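Local coordinates for DNA replication licensing factor MCM related protein (Thermoplasma acidophilum, PDB 4ME3) that probably unwinds DNA as an ATP-driven archaeal MCM replicative helicase, of which this is the N-terminal part, itself likely to bind single-stranded DNA, at residues A[28-31]-A[32-35]. Sequence-based numbering, arbitrary orientation.
Sequences YGYS and DEIN
The ring of Tyr-30 and the carboxylate of Glu-33 lie alongside one another, both heading off in one direction, their planes only 8° apart; OE1 of Glu-33 comes obliquely to CD1 of the tyrosine at 4.1 Å. CG of Glu-33 stands anti to its backbone N (chi1 -179°), and the extended chain beyond it brings OE1 beside CD1. Phe-24 meets the same ring with its own, and the phenol OH bonds to the backbone N of Ser-50. The backbone N of Asn-35 bonds to Ser-31 O at 2.9 Å, and ND2 of its side chain comes back to the same oxygen, also at 2.9 Å but badly angled for a bond. All this sits at the turn between helix 14-27 and helix 31-38, in the MCM N-terminal domain: Gly-29, with positive phi, is the C-prime residue of the Schellman motif closing helix 14-27, and helix 31-38 begins two residues on, at Ser-31. Ile-34 N bonds to Tyr-30 O at 2.9 Å, nearly straight. CG1 of Ile-34 lies 3.2 Å from that oxygen, and CD1 reaches Tyr-30 CB at 4.3 Å; an alanine here would probably open a gap beside Tyr-30, Phe-25 and Leu-47. A water accepts from Glu-33 N at 2.8 Å, while Ser-31 OG bonds to Tyr-84 OH on helix 69-84.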
loop_
_atom_site.group_PDB
_atom_site.type_symbol
_atom_site.label_atom_id
_atom_site.label_comp_id
_atom_site.label_asym_id
_atom_site.label_seq_id
_atom_site.Cartn_x
_atom_site.Cartn_y
_atom_site.Cartn_z
ATOM N N TYR A 28 -0.398 21.737 -8.816
ATOM C CA TYR A 28 -1.798 21.383 -9.034
ATOM C C TYR A 28 -2.697 21.599 -7.818
ATOM O O TYR A 28 -3.852 21.172 -7.808
ATOM C CB TYR A 28 -1.902 19.957 -9.582
ATOM C CG TYR A 28 -1.566 19.934 -11.050
ATOM C CD1 TYR A 28 -0.247 19.890 -11.480
ATOM C CD2 TYR A 28 -2.564 20.024 -12.009
ATOM C CE1 TYR A 28 0.064 19.903 -12.816
ATOM C CE2 TYR A 28 -2.258 20.038 -13.353
ATOM C CZ TYR A 28 -0.944 19.978 -13.749
ATOM O OH TYR A 28 -0.633 19.994 -15.086
ATOM N N GLY A 29 -2.166 22.287 -6.809
ATOM C CA GLY A 29 -2.978 22.807 -5.723
ATOM C C GLY A 29 -3.338 21.806 -4.645
ATOM O O GLY A 29 -4.350 21.964 -3.963
ATOM N N TYR A 30 -2.513 20.779 -4.479
ATOM C CA TYR A 30 -2.781 19.751 -3.477
ATOM C C TYR A 30 -2.316 20.175 -2.083
ATOM O O TYR A 30 -2.745 19.609 -1.082
ATOM C CB TYR A 30 -2.130 18.427 -3.882
ATOM C CG TYR A 30 -2.895 17.698 -4.967
ATOM C CD1 TYR A 30 -3.957 16.861 -4.649
ATOM C CD2 TYR A 30 -2.570 17.861 -6.306
ATOM C CE1 TYR A 30 -4.669 16.204 -5.633
ATOM C CE2 TYR A 30 -3.276 17.203 -7.300
ATOM C CZ TYR A 30 -4.322 16.377 -6.958
ATOM O OH TYR A 30 -5.025 15.731 -7.950
ATOM N N SER A 31 -1.452 21.184 -2.019
ATOM C CA SER A 31 -0.886 21.621 -0.745
ATOM C C SER A 31 -1.956 21.976 0.281
ATOM O O SER A 31 -1.822 21.640 1.459
ATOM C CB SER A 31 0.046 22.815 -0.961
ATOM O OG SER A 31 1.123 22.467 -1.813
ATOM N N ASP A 32 -3.014 22.655 -0.156
ATOM C CA ASP A 32 -4.082 23.053 0.753
ATOM C C ASP A 32 -4.792 21.841 1.346
ATOM O O ASP A 32 -5.076 21.808 2.543
ATOM C CB ASP A 32 -5.096 23.963 0.053
ATOM C CG ASP A 32 -4.684 25.424 0.076
ATOM O OD1 ASP A 32 -3.698 25.760 0.767
ATOM O OD2 ASP A 32 -5.357 26.242 -0.585
ATOM N N GLU A 33 -5.080 20.848 0.512
ATOM C CA GLU A 33 -5.734 19.638 0.993
ATOM C C GLU A 33 -4.827 18.898 1.965
ATOM O O GLU A 33 -5.279 18.410 3.004
ATOM C CB GLU A 33 -6.112 18.718 -0.166
ATOM C CG GLU A 33 -6.825 17.450 0.279
ATOM C CD GLU A 33 -7.444 16.687 -0.874
ATOM O OE1 GLU A 33 -7.097 16.976 -2.039
ATOM O OE2 GLU A 33 -8.284 15.799 -0.614
ATOM N N ILE A 34 -3.544 18.820 1.628
ATOM C CA ILE A 34 -2.581 18.127 2.474
ATOM C C ILE A 34 -2.490 18.796 3.840
ATOM O O ILE A 34 -2.418 18.124 4.867
ATOM C CB ILE A 34 -1.188 18.075 1.823
ATOM C CG1 ILE A 34 -1.247 17.268 0.519
ATOM C CG2 ILE A 34 -0.182 17.445 2.782
ATOM C CD1 ILE A 34 0.027 17.312 -0.304
ATOM N N ASN A 35 -2.507 20.124 3.854
ATOM C CA ASN A 35 -2.445 20.861 5.110
ATOM C C ASN A 35 -3.708 20.679 5.951
ATOM O O ASN A 35 -3.660 20.774 7.177
ATOM C CB ASN A 35 -2.172 22.343 4.846
ATOM C CG ASN A 35 -0.759 22.591 4.344
ATOM O OD1 ASN A 35 0.193 21.962 4.805
ATOM N ND2 ASN A 35 -0.619 23.505 3.390
HETATM O O HOH W 1 -5.878 21.462 -2.148
#